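Local coordinates for protein peptidyl-prolyl cis-trans isomerase FKBP13, chloroplastic (Arabidopsis thaliana, PDB 1U79) that catalyses the cis-trans isomerisation of peptidyl-proline bonds, accounting for the major activity of this kind in the chloroplast thylakoid lumen, and regulates accumulation of the Rieske protein, at residues Met83-Lys88 and Ile123-Lys128; Ala35-Lys40 and Tyr51-Pro56; Gln31-His36 and Phe59-Gly64. All coordinates share one frame; numbering follows the deposited sequence.

Interaction 1. Residues Met83-Lys88 and Ile123-Lys128; sequences MLTGGK and IEYIGK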
ATOM      1  N   MET A  83      -5.821   3.846  -8.442  1.00 12.70           N
ATOM      2  CA  MET A  83      -6.975   3.236  -7.814  1.00 12.73           C
ATOM      3  C   MET A  83      -8.083   4.259  -8.016  1.00 12.98           C
ATOM      4  O   MET A  83      -7.807   5.444  -8.227  1.00 13.96           O
ATOM      5  CB  MET A  83      -6.756   3.040  -6.312  1.00 12.14           C
ATOM      6  CG  MET A  83      -6.018   1.777  -5.945  1.00 13.56           C
ATOM      7  SD  MET A  83      -6.073   1.527  -4.149  1.00 14.38           S
ATOM      8  CE  MET A  83      -7.709   0.891  -3.965  1.00 11.93           C
ATOM      9  N   LEU A  84      -9.332   3.802  -7.973  1.00 12.28           N
ATOM     10  CA  LEU A  84     -10.473   4.684  -8.124  1.00 11.28           C
ATOM     11  C   LEU A  84     -11.197   4.676  -6.794  1.00 12.40           C
ATOM     12  O   LEU A  84     -11.145   3.683  -6.064  1.00 13.68           O
ATOM     13  CB  LEU A  84     -11.425   4.175  -9.197  1.00  9.39           C
ATOM     14  CG  LEU A  84     -10.831   3.909 -10.575  1.00 12.69           C
ATOM     15  CD1 LEU A  84     -11.969   3.566 -11.525  1.00 12.72           C
ATOM     16  CD2 LEU A  84     -10.049   5.123 -11.055  1.00 11.74           C
ATOM     17  N   THR A  85     -11.861   5.782  -6.486  1.00 12.90           N
ATOM     18  CA  THR A  85     -12.609   5.918  -5.245  1.00 13.17           C
ATOM     19  C   THR A  85     -13.538   4.725  -5.045  1.00 13.05           C
ATOM     20  O   THR A  85     -14.306   4.369  -5.942  1.00 11.27           O
ATOM     21  CB  THR A  85     -13.433   7.227  -5.259  1.00 14.28           C
ATOM     22  OG1 THR A  85     -12.538   8.335  -5.164  1.00 17.27           O
ATOM     23  CG2 THR A  85     -14.429   7.274  -4.111  1.00 13.06           C
ATOM     24  N   GLY A  86     -13.461   4.120  -3.861  1.00 13.20           N
ATOM     25  CA  GLY A  86     -14.289   2.971  -3.531  1.00 12.43           C
ATOM     26  C   GLY A  86     -13.698   1.646  -3.975  1.00 13.23           C
ATOM     27  O   GLY A  86     -14.338   0.596  -3.877  1.00 13.31           O
ATOM     28  N   GLY A  87     -12.470   1.680  -4.471  1.00 12.38           N
ATOM     29  CA  GLY A  87     -11.846   0.457  -4.933  1.00  9.27           C
ATOM     30  C   GLY A  87     -11.129  -0.338  -3.856  1.00 10.51           C
ATOM     31  O   GLY A  87     -10.826   0.181  -2.775  1.00 10.41           O
ATOM     32  N   LYS A  88     -10.886  -1.612  -4.140  1.00 10.57           N
ATOM     33  CA  LYS A  88     -10.143  -2.469  -3.212  1.00 12.49           C
ATOM     34  C   LYS A  88      -9.039  -3.086  -4.038  1.00 13.69           C
ATOM     35  O   LYS A  88      -9.299  -3.781  -5.024  1.00 13.31           O
ATOM     36  CB  LYS A  88     -11.013  -3.577  -2.630  1.00 12.72           C
ATOM     37  CG  LYS A  88     -10.239  -4.544  -1.733  1.00 16.02           C
ATOM     38  CD  LYS A  88     -11.151  -5.660  -1.259  1.00 19.30           C
ATOM     39  CE  LYS A  88     -10.430  -6.613  -0.325  1.00 23.04           C
ATOM     40  NZ  LYS A  88     -11.336  -7.722   0.058  1.00 26.81           N
ATOM     41  N   ILE A 123      -5.715  -2.813   0.181  1.00 14.48           N
ATOM     42  CA  ILE A 123      -6.061  -1.414   0.362  1.00 13.57           C
ATOM     43  C   ILE A 123      -7.482  -1.088  -0.068  1.00 15.04           C
ATOM     44  O   ILE A 123      -7.925  -1.470  -1.157  1.00 12.18           O
ATOM     45  CB  ILE A 123      -5.083  -0.501  -0.418  1.00 12.97           C
ATOM     46  CG1 ILE A 123      -3.650  -0.767   0.058  1.00 16.35           C
ATOM     47  CG2 ILE A 123      -5.461   0.968  -0.215  1.00 15.83           C
ATOM     48  CD1 ILE A 123      -2.625   0.208  -0.456  1.00 18.15           C
ATOM     49  N   GLU A 124      -8.189  -0.386   0.808  1.00 15.37           N
ATOM     50  CA  GLU A 124      -9.542   0.048   0.532  1.00 15.32           C
ATOM     51  C   GLU A 124      -9.504   1.567   0.471  1.00 14.44           C
ATOM     52  O   GLU A 124      -9.449   2.247   1.499  1.00 11.72           O
ATOM     53  CB  GLU A 124     -10.499  -0.448   1.619  1.00 20.61           C
ATOM     54  CG  GLU A 124     -10.797  -1.933   1.469  1.00 29.00           C
ATOM     55  CD  GLU A 124     -11.464  -2.537   2.674  1.00 34.97           C
ATOM     56  OE1 GLU A 124     -12.543  -2.060   3.076  1.00 36.60           O
ATOM     57  OE2 GLU A 124     -10.905  -3.507   3.221  1.00 36.78           O
ATOM     58  N   TYR A 125      -9.497   2.085  -0.755  1.00 13.77           N
ATOM     59  CA  TYR A 125      -9.468   3.525  -1.000  1.00 14.43           C
ATOM     60  C   TYR A 125     -10.894   4.039  -0.856  1.00 15.43           C
ATOM     61  O   TYR A 125     -11.715   3.902  -1.767  1.00 14.99           O
ATOM     62  CB  TYR A 125      -8.939   3.803  -2.414  1.00 13.78           C
ATOM     63  CG  TYR A 125      -8.945   5.266  -2.821  1.00 14.34           C
ATOM     64  CD1 TYR A 125      -9.089   5.631  -4.160  1.00 15.67           C
ATOM     65  CD2 TYR A 125      -8.826   6.285  -1.867  1.00 16.11           C
ATOM     66  CE1 TYR A 125      -9.123   6.971  -4.546  1.00 16.39           C
ATOM     67  CE2 TYR A 125      -8.856   7.631  -2.242  1.00 16.21           C
ATOM     68  CZ  TYR A 125      -9.008   7.961  -3.586  1.00 16.05           C
ATOM     69  OH  TYR A 125      -9.046   9.278  -3.965  1.00 15.56           O
ATOM     70  N   ILE A 126     -11.191   4.611   0.304  1.00 15.18           N
ATOM     71  CA  ILE A 126     -12.521   5.140   0.594  1.00 17.36           C
ATOM     72  C   ILE A 126     -12.818   6.388  -0.227  1.00 19.01           C
ATOM     73  O   ILE A 126     -13.949   6.598  -0.670  1.00 21.02           O
ATOM     74  CB  ILE A 126     -12.656   5.491   2.091  1.00 18.48           C
ATOM     75  CG1 ILE A 126     -12.218   4.292   2.935  1.00 19.49           C
ATOM     76  CG2 ILE A 126     -14.113   5.853   2.423  1.00 20.01           C
ATOM     77  CD1 ILE A 126     -13.051   3.044   2.694  1.00 22.51           C
ATOM     78  N   GLY A 127     -11.796   7.208  -0.430  1.00 18.01           N
ATOM     79  CA  GLY A 127     -11.961   8.433  -1.195  1.00 20.41           C
ATOM     80  C   GLY A 127     -11.273   9.590  -0.496  1.00 22.21           C
ATOM     81  O   GLY A 127     -10.453   9.377   0.399  1.00 22.23           O
ATOM     82  N   LYS A 128     -11.599  10.817  -0.891  1.00 22.95           N
ATOM     83  CA  LYS A 128     -10.974  11.981  -0.269  1.00 24.46           C
ATOM     84  C   LYS A 128     -11.465  12.164   1.154  1.00 24.56           C
ATOM     85  O   LYS A 128     -12.567  11.744   1.497  1.00 22.32           O
ATOM     86  CB  LYS A 128     -11.244  13.250  -1.084  1.00 27.29           C
ATOM     87  CG  LYS A 128     -12.697  13.523  -1.380  1.00 29.51           C
ATOM     88  CD  LYS A 128     -12.829  14.737  -2.291  1.00 31.61           C
ATOM     89  CE  LYS A 128     -14.259  14.929  -2.761  1.00 34.91           C
ATOM     90  NZ  LYS A 128     -14.355  16.031  -3.763  1.00 37.53           N
TER
HETATM   91  O   HOH W   1     -10.521   9.901  -6.086  1.00 20.05           O
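The ring of Tyr125 is the flat group of this contact, and the loop 83-88 runs along its CD1-CE1 side. The carbonyl O of Leu84 sits 3.4 Å from Tyr125 CD1. The backbone N of Thr85 approaches CE1 next along the ring. CG of Tyr125 is anti to its backbone N (chi1 176°), which lays the ring alongside Leu84 and Thr85. Met83 slides past in the opposite direction; its chain bends at chi3, so that CE rests 3.5 Å from Tyr125 CB. SD of Met83 meets Ile123 CG2 at 4.0 Å. The phenol end is tied to the loop through one water, which bonds both Tyr125 OH and Thr85 OG1. Thr85 OG1 also bonds the carbonyl O of Pro25.

Leu84 to Gly87 form a type II turn, and Gly86 and Gly87 together face Tyr125 as a G1 beta bulge. The turn leads into strand 88-93, which pairs antiparallel with strand 119-128. Gly86 N gives a short bond of 2.7 Å to Tyr125 O, nearly along the C=O axis but bent at the hydrogen (142°). Tyr125 N returns one, similarly bent, to Gly87 O at 3.1 Å. The positive phi of Gly86 suits a residue without CB, and a CB on Gly87 would clash with Leu84 O. Beyond the bulge, Lys88 and Glu124 form a non-hydrogen-bonded pair. Their side chains run side by side. Their opposite charges are not in contact, with Lys88 NZ 5.3 Å from Glu124 OE2, so any attraction acts at a distance.

Interaction 2. Residues Ala35-Lys40 and Tyr51-Pro56; sequences AHYVGK and YNRGKP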
ATOM      1  N   ALA A  35      -8.015   5.727   3.767  1.00 15.49           N
ATOM      2  CA  ALA A  35      -7.891   4.351   3.330  1.00 14.40           C
ATOM      3  C   ALA A  35      -7.835   3.379   4.490  1.00 13.18           C
ATOM      4  O   ALA A  35      -7.160   3.626   5.490  1.00 13.41           O
ATOM      5  CB  ALA A  35      -6.647   4.172   2.468  1.00 14.95           C
ATOM      6  N   HIS A  36      -8.578   2.286   4.363  1.00 14.32           N
ATOM      7  CA  HIS A  36      -8.529   1.230   5.364  1.00 13.30           C
ATOM      8  C   HIS A  36      -7.522   0.265   4.757  1.00 13.01           C
ATOM      9  O   HIS A  36      -7.348   0.244   3.535  1.00 12.63           O
ATOM     10  CB  HIS A  36      -9.896   0.575   5.534  1.00 12.16           C
ATOM     11  CG  HIS A  36     -10.694   1.161   6.655  1.00 14.24           C
ATOM     12  ND1 HIS A  36     -10.287   1.082   7.971  1.00 13.74           N
ATOM     13  CD2 HIS A  36     -11.851   1.863   6.659  1.00 12.82           C
ATOM     14  CE1 HIS A  36     -11.161   1.714   8.734  1.00 11.49           C
ATOM     15  NE2 HIS A  36     -12.118   2.196   7.963  1.00 13.39           N
ATOM     16  N   TYR A  37      -6.844  -0.518   5.584  1.00 13.04           N
ATOM     17  CA  TYR A  37      -5.850  -1.437   5.059  1.00 12.18           C
ATOM     18  C   TYR A  37      -5.423  -2.514   6.038  1.00 13.09           C
ATOM     19  O   TYR A  37      -5.594  -2.385   7.247  1.00 13.18           O
ATOM     20  CB  TYR A  37      -4.583  -0.666   4.634  1.00 14.01           C
ATOM     21  CG  TYR A  37      -3.817  -0.071   5.803  1.00 14.05           C
ATOM     22  CD1 TYR A  37      -4.189   1.155   6.359  1.00 14.63           C
ATOM     23  CD2 TYR A  37      -2.761  -0.769   6.396  1.00 14.89           C
ATOM     24  CE1 TYR A  37      -3.530   1.666   7.483  1.00 15.59           C
ATOM     25  CE2 TYR A  37      -2.097  -0.269   7.520  1.00 16.90           C
ATOM     26  CZ  TYR A  37      -2.487   0.943   8.057  1.00 15.67           C
ATOM     27  OH  TYR A  37      -1.848   1.425   9.175  1.00 18.67           O
ATOM     28  N   VAL A  38      -4.852  -3.571   5.479  1.00 12.86           N
ATOM     29  CA  VAL A  38      -4.301  -4.687   6.234  1.00 12.02           C
ATOM     30  C   VAL A  38      -2.976  -4.988   5.559  1.00 13.61           C
ATOM     31  O   VAL A  38      -2.925  -5.263   4.356  1.00 13.20           O
ATOM     32  CB  VAL A  38      -5.170  -5.960   6.177  1.00 13.53           C
ATOM     33  CG1 VAL A  38      -4.416  -7.116   6.849  1.00 12.89           C
ATOM     34  CG2 VAL A  38      -6.506  -5.734   6.889  1.00 11.91           C
ATOM     35  N   GLY A  39      -1.900  -4.911   6.331  1.00 13.67           N
ATOM     36  CA  GLY A  39      -0.583  -5.182   5.790  1.00 12.63           C
ATOM     37  C   GLY A  39      -0.063  -6.476   6.378  1.00 12.92           C
ATOM     38  O   GLY A  39      -0.071  -6.661   7.604  1.00 13.62           O
ATOM     39  N   LYS A  40       0.389  -7.371   5.508  1.00 12.26           N
ATOM     40  CA  LYS A  40       0.909  -8.665   5.933  1.00 14.24           C
ATOM     41  C   LYS A  40       2.236  -8.982   5.266  1.00 15.54           C
ATOM     42  O   LYS A  40       2.546  -8.479   4.173  1.00 13.04           O
ATOM     43  CB  LYS A  40      -0.043  -9.796   5.551  1.00 17.68           C
ATOM     44  CG  LYS A  40      -1.497  -9.635   5.929  1.00 21.01           C
ATOM     45  CD  LYS A  40      -2.269 -10.805   5.308  1.00 25.19           C
ATOM     46  CE  LYS A  40      -3.744 -10.789   5.663  1.00 27.68           C
ATOM     47  NZ  LYS A  40      -4.470 -11.845   4.891  1.00 30.58           N
ATOM     48  N   TYR A  51      -7.794  -1.300  10.892  1.00 18.70           N
ATOM     49  CA  TYR A  51      -8.787  -1.926  11.761  1.00 18.08           C
ATOM     50  C   TYR A  51      -8.250  -2.087  13.181  1.00 21.14           C
ATOM     51  O   TYR A  51      -8.971  -1.852  14.152  1.00 19.96           O
ATOM     52  CB  TYR A  51      -9.183  -3.287  11.186  1.00 20.72           C
ATOM     53  CG  TYR A  51      -9.798  -3.163   9.809  1.00 19.21           C
ATOM     54  CD1 TYR A  51     -11.068  -2.623   9.646  1.00 21.08           C
ATOM     55  CD2 TYR A  51      -9.074  -3.507   8.666  1.00 23.34           C
ATOM     56  CE1 TYR A  51     -11.611  -2.419   8.381  1.00 23.84           C
ATOM     57  CE2 TYR A  51      -9.608  -3.305   7.384  1.00 22.52           C
ATOM     58  CZ  TYR A  51     -10.878  -2.758   7.258  1.00 24.01           C
ATOM     59  OH  TYR A  51     -11.420  -2.546   6.012  1.00 26.58           O
ATOM     60  N   ASN A  52      -6.987  -2.479  13.297  1.00 19.50           N
ATOM     61  CA  ASN A  52      -6.367  -2.647  14.607  1.00 22.28           C
ATOM     62  C   ASN A  52      -6.215  -1.282  15.276  1.00 22.46           C
ATOM     63  O   ASN A  52      -6.234  -1.171  16.508  1.00 23.95           O
ATOM     64  CB  ASN A  52      -4.999  -3.315  14.465  1.00 22.10           C
ATOM     65  CG  ASN A  52      -4.342  -3.598  15.812  1.00 24.57           C
ATOM     66  OD1 ASN A  52      -4.867  -4.360  16.629  1.00 23.38           O
ATOM     67  ND2 ASN A  52      -3.191  -2.978  16.050  1.00 24.42           N
ATOM     68  N   ARG A  53      -6.081  -0.240  14.459  1.00 21.43           N
ATOM     69  CA  ARG A  53      -5.938   1.117  14.968  1.00 22.97           C
ATOM     70  C   ARG A  53      -7.307   1.730  15.242  1.00 22.62           C
ATOM     71  O   ARG A  53      -7.413   2.776  15.878  1.00 23.49           O
ATOM     72  CB  ARG A  53      -5.167   1.986  13.963  1.00 22.73           C
ATOM     73  CG  ARG A  53      -3.734   1.523  13.721  1.00 24.78           C
ATOM     74  CD  ARG A  53      -3.060   2.283  12.584  1.00 24.26           C
ATOM     75  NE  ARG A  53      -1.710   1.778  12.345  1.00 27.12           N
ATOM     76  CZ  ARG A  53      -0.601   2.321  12.833  1.00 29.39           C
ATOM     77  NH1 ARG A  53       0.580   1.777  12.562  1.00 29.85           N
ATOM     78  NH2 ARG A  53      -0.663   3.424  13.572  1.00 29.64           N
ATOM     79  N   GLY A  54      -8.353   1.078  14.752  1.00 21.89           N
ATOM     80  CA  GLY A  54      -9.696   1.576  14.969  1.00 20.55           C
ATOM     81  C   GLY A  54     -10.105   2.745  14.100  1.00 21.07           C
ATOM     82  O   GLY A  54     -11.135   3.368  14.336  1.00 18.10           O
ATOM     83  N   LYS A  55      -9.312   3.054  13.084  1.00 19.65           N
ATOM     84  CA  LYS A  55      -9.648   4.163  12.205  1.00 20.28           C
ATOM     85  C   LYS A  55      -8.897   4.052  10.889  1.00 19.35           C
ATOM     86  O   LYS A  55      -7.813   3.470  10.829  1.00 16.96           O
ATOM     87  CB  LYS A  55      -9.308   5.498  12.876  1.00 25.44           C
ATOM     88  CG  LYS A  55      -7.829   5.664  13.211  1.00 31.79           C
ATOM     89  CD  LYS A  55      -7.526   7.065  13.721  1.00 36.15           C
ATOM     90  CE  LYS A  55      -6.047   7.234  14.021  1.00 39.92           C
ATOM     91  NZ  LYS A  55      -5.718   8.624  14.456  1.00 44.41           N
ATOM     92  N   PRO A  56      -9.480   4.594   9.809  1.00 18.90           N
ATOM     93  CA  PRO A  56      -8.800   4.523   8.520  1.00 17.98           C
ATOM     94  C   PRO A  56      -7.607   5.449   8.603  1.00 17.70           C
ATOM     95  O   PRO A  56      -7.529   6.289   9.507  1.00 15.76           O
ATOM     96  CB  PRO A  56      -9.859   5.036   7.546  1.00 18.88           C
ATOM     97  CG  PRO A  56     -10.585   6.058   8.369  1.00 18.32           C
ATOM     98  CD  PRO A  56     -10.745   5.345   9.699  1.00 18.75           C
TER
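His36 is clamped between two groups of the segment 51-56. Tyr51 lies over one face of the imidazole as an offset stack, with centroids 4.7 Å apart and planes at 9°. Pro56 CB sits over the centre of the opposite face, 3.7 Å from the ring centroid in a CH-pi contact. ND1 of His36 is bonded to Ser50 OG, which, with the two faces covered, would hold the ring's rotation. Replacing His36 by an alanine would probably loosen Tyr51 and Pro56, since the stack, the CH-pi contact and the bond to Ser50 would all go.

Packing is looser on the outer side, where Tyr51, Arg53 and Lys55 are exposed to solvent. Val38 CG2 touches the edge of the Tyr51 ring at CD2, 3.8 Å away. Arg53 NE comes to 3.2 Å from OH of the buried Tyr37. Both groups have their strongest partner in Asp48: a salt bridge for Arg53 NE, a hydrogen bond for Tyr37 OH. Tyr37 and Asp48 probably correspond to the tyrosine and aspartate that line the proline pocket in other FKBPs.

Helix 50-53, ended by a Schellman motif at Gly54, thus lies against strand 32-40. Tyr37 meets Trp70 of helix 68-75 edge-to-face, while His36 touches Glu124 on strand 119-128.

Interaction 3. Residues Gln31-His36 and Phe59-Gly64; sequences QLIKAH and FRIGVG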
ATOM      1  N   GLN A  31      -3.863  15.104  -2.844  1.00 18.95           N
ATOM      2  CA  GLN A  31      -5.135  15.140  -2.129  1.00 19.10           C
ATOM      3  C   GLN A  31      -5.090  14.372  -0.811  1.00 19.39           C
ATOM      4  O   GLN A  31      -4.399  13.357  -0.690  1.00 17.61           O
ATOM      5  CB  GLN A  31      -6.244  14.567  -3.015  1.00 19.00           C
ATOM      6  CG  GLN A  31      -7.640  14.606  -2.413  1.00 20.32           C
ATOM      7  CD  GLN A  31      -8.735  14.484  -3.477  1.00 21.32           C
ATOM      8  OE1 GLN A  31      -8.809  13.489  -4.199  1.00 22.31           O
ATOM      9  NE2 GLN A  31      -9.581  15.506  -3.577  1.00 20.45           N
ATOM     10  N   LEU A  32      -5.818  14.877   0.178  1.00 17.48           N
ATOM     11  CA  LEU A  32      -5.892  14.215   1.477  1.00 17.53           C
ATOM     12  C   LEU A  32      -6.935  13.130   1.290  1.00 16.48           C
ATOM     13  O   LEU A  32      -8.091  13.431   0.971  1.00 14.55           O
ATOM     14  CB  LEU A  32      -6.366  15.183   2.570  1.00 17.71           C
ATOM     15  CG  LEU A  32      -6.204  14.661   4.006  1.00 17.14           C
ATOM     16  CD1 LEU A  32      -4.727  14.589   4.341  1.00 18.70           C
ATOM     17  CD2 LEU A  32      -6.920  15.578   4.999  1.00 21.31           C
ATOM     18  N   ILE A  33      -6.549  11.874   1.485  1.00 16.59           N
ATOM     19  CA  ILE A  33      -7.492  10.773   1.305  1.00 16.99           C
ATOM     20  C   ILE A  33      -7.576   9.870   2.522  1.00 16.93           C
ATOM     21  O   ILE A  33      -6.762   9.975   3.442  1.00 17.54           O
ATOM     22  CB  ILE A  33      -7.102   9.893   0.103  1.00 15.92           C
ATOM     23  CG1 ILE A  33      -5.775   9.187   0.379  1.00 16.53           C
ATOM     24  CG2 ILE A  33      -7.001  10.757  -1.155  1.00 19.50           C
ATOM     25  CD1 ILE A  33      -5.376   8.165  -0.687  1.00 14.00           C
ATOM     26  N   LYS A  34      -8.560   8.978   2.500  1.00 16.87           N
ATOM     27  CA  LYS A  34      -8.787   8.017   3.578  1.00 18.88           C
ATOM     28  C   LYS A  34      -8.675   6.609   3.023  1.00 18.21           C
ATOM     29  O   LYS A  34      -9.206   6.322   1.945  1.00 15.65           O
ATOM     30  CB  LYS A  34     -10.197   8.140   4.156  1.00 22.33           C
ATOM     31  CG  LYS A  34     -10.537   9.422   4.871  1.00 29.28           C
ATOM     32  CD  LYS A  34     -11.951   9.304   5.427  1.00 33.14           C
ATOM     33  CE  LYS A  34     -12.371  10.537   6.202  1.00 37.22           C
ATOM     34  NZ  LYS A  34     -13.740  10.373   6.774  1.00 41.03           N
ATOM     35  N   ALA A  35      -8.015   5.727   3.767  1.00 15.49           N
ATOM     36  CA  ALA A  35      -7.891   4.351   3.330  1.00 14.40           C
ATOM     37  C   ALA A  35      -7.835   3.379   4.490  1.00 13.18           C
ATOM     38  O   ALA A  35      -7.160   3.626   5.490  1.00 13.41           O
ATOM     39  CB  ALA A  35      -6.647   4.172   2.468  1.00 14.95           C
ATOM     40  N   HIS A  36      -8.578   2.286   4.363  1.00 14.32           N
ATOM     41  CA  HIS A  36      -8.529   1.230   5.364  1.00 13.30           C
ATOM     42  C   HIS A  36      -7.522   0.265   4.757  1.00 13.01           C
ATOM     43  O   HIS A  36      -7.348   0.244   3.535  1.00 12.63           O
ATOM     44  CB  HIS A  36      -9.896   0.575   5.534  1.00 12.16           C
ATOM     45  CG  HIS A  36     -10.694   1.161   6.655  1.00 14.24           C
ATOM     46  ND1 HIS A  36     -10.287   1.082   7.971  1.00 13.74           N
ATOM     47  CD2 HIS A  36     -11.851   1.863   6.659  1.00 12.82           C
ATOM     48  CE1 HIS A  36     -11.161   1.714   8.734  1.00 11.49           C
ATOM     49  NE2 HIS A  36     -12.118   2.196   7.963  1.00 13.39           N
ATOM     50  N   PHE A  59      -4.247  10.563   5.057  1.00 19.90           N
ATOM     51  CA  PHE A  59      -2.938  11.068   4.631  1.00 18.71           C
ATOM     52  C   PHE A  59      -3.002  11.639   3.219  1.00 19.44           C
ATOM     53  O   PHE A  59      -3.971  11.381   2.499  1.00 18.27           O
ATOM     54  CB  PHE A  59      -1.918   9.919   4.646  1.00 18.53           C
ATOM     55  CG  PHE A  59      -2.220   8.822   3.642  1.00 18.70           C
ATOM     56  CD1 PHE A  59      -1.429   8.659   2.511  1.00 18.78           C
ATOM     57  CD2 PHE A  59      -3.301   7.963   3.828  1.00 19.20           C
ATOM     58  CE1 PHE A  59      -1.708   7.651   1.575  1.00 18.58           C
ATOM     59  CE2 PHE A  59      -3.594   6.957   2.903  1.00 17.22           C
ATOM     60  CZ  PHE A  59      -2.793   6.802   1.773  1.00 18.28           C
ATOM     61  N   ARG A  60      -2.006  12.432   2.815  1.00 18.53           N
ATOM     62  CA  ARG A  60      -2.042  12.915   1.434  1.00 20.69           C
ATOM     63  C   ARG A  60      -1.263  11.954   0.577  1.00 19.97           C
ATOM     64  O   ARG A  60      -0.211  11.453   0.961  1.00 20.41           O
ATOM     65  CB  ARG A  60      -1.476  14.322   1.188  1.00 21.58           C
ATOM     66  CG  ARG A  60      -0.786  15.056   2.273  1.00 25.36           C
ATOM     67  CD  ARG A  60      -1.157  16.514   2.028  1.00 30.38           C
ATOM     68  NE  ARG A  60      -2.603  16.572   2.162  1.00 35.46           N
ATOM     69  CZ  ARG A  60      -3.419  17.323   1.440  1.00 37.98           C
ATOM     70  NH1 ARG A  60      -2.954  18.125   0.498  1.00 41.50           N
ATOM     71  NH2 ARG A  60      -4.719  17.235   1.651  1.00 37.18           N
ATOM     72  N   ILE A  61      -1.789  11.715  -0.608  1.00 20.17           N
ATOM     73  CA  ILE A  61      -1.187  10.779  -1.524  1.00 17.96           C
ATOM     74  C   ILE A  61      -0.248  11.461  -2.509  1.00 18.79           C
ATOM     75  O   ILE A  61      -0.475  12.600  -2.926  1.00 18.47           O
ATOM     76  CB  ILE A  61      -2.304  10.029  -2.281  1.00 19.61           C
ATOM     77  CG1 ILE A  61      -1.702   8.946  -3.176  1.00 20.07           C
ATOM     78  CG2 ILE A  61      -3.160  11.026  -3.085  1.00 17.82           C
ATOM     79  CD1 ILE A  61      -1.190   7.747  -2.401  1.00 20.09           C
ATOM     80  N   GLY A  62       0.825  10.756  -2.854  1.00 17.21           N
ATOM     81  CA  GLY A  62       1.779  11.252  -3.822  1.00 19.82           C
ATOM     82  C   GLY A  62       2.816  12.269  -3.387  1.00 21.23           C
ATOM     83  O   GLY A  62       3.473  12.859  -4.243  1.00 21.62           O
ATOM     84  N   VAL A  63       2.998  12.468  -2.085  1.00 22.67           N
ATOM     85  CA  VAL A  63       3.976  13.449  -1.627  1.00 22.33           C
ATOM     86  C   VAL A  63       4.981  12.901  -0.620  1.00 23.19           C
ATOM     87  O   VAL A  63       5.611  13.662   0.117  1.00 23.74           O
ATOM     88  CB  VAL A  63       3.278  14.680  -1.023  1.00 23.67           C
ATOM     89  CG1 VAL A  63       2.301  15.257  -2.033  1.00 22.03           C
ATOM     90  CG2 VAL A  63       2.557  14.306   0.257  1.00 24.47           C
ATOM     91  N   GLY A  64       5.128  11.578  -0.603  1.00 22.37           N
ATOM     92  CA  GLY A  64       6.070  10.937   0.298  1.00 21.88           C
ATOM     93  C   GLY A  64       5.674  10.886   1.762  1.00 21.33           C
ATOM     94  O   GLY A  64       6.529  10.921   2.641  1.00 22.00           O
TER
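Strands 32-40 and 57-60 run antiparallel here, with Ile33 and Phe59 as a hydrogen-bonded pair and Leu32 and Arg60 as a non-hydrogen-bonded one. Ile33 N bonds Phe59 O at 2.8 Å, almost straight at 172°, though the donor lies above the carbonyl plane. Phe59 N answers to Ile33 O at 3.0 Å. A third bond, Ile61 N to Gln31 O at 3.1 Å, carries the pairing past the end of strand 57-60.

This is the FKBP fold, an antiparallel sheet curled around a short helix. Phe59 and Ile61 both touch Ile74 of helix 68-75, and the Phe59 ring also meets Trp70. On the other face of the sheet, Leu32 and Arg60 meet, but the placement of the Arg60 side chain is strained and uncertain.

Ile33 and Phe59 project from the same face and lie side by side. Ile33 CG1 and Phe59 CG both sit between the backbone N and the carbonyl carbon (chi1 66° and 65°). This sets Ile33 CG1 over one face of the Phe59 ring, off centre, 4.2 Å from the centroid. CD1 of Ile33 reaches Phe59 CZ at 3.8 Å and also packs on Ile61 CB. Ala35 CB meets the ring at its edge, by CE2.

Overall arrangement
All three contacts involve one curled antiparallel sheet of the FKBP domain. Interactions 2 and 3 share Ala35 and His36 on strand 32-40, and their centres lie about 14 Å apart. Interaction 1 brings the loop 83-88 onto the neighbouring strand 119-128, with its centre about 11 Å from that of interaction 3 and about 13 Å from that of interaction 2. Backbone bonds probably join these strands: Glu124 N to His36 O and Lys34 N to Gly127 O, each 2.9 Å. A weak bond links Tyr51 OH to Glu124 OE2. Tyr37, Phe59 and Ile123 converge on Trp70; by analogy with other FKBPs, that tryptophan probably floors the proline-binding pocket, with Tyr37 probably on its wall.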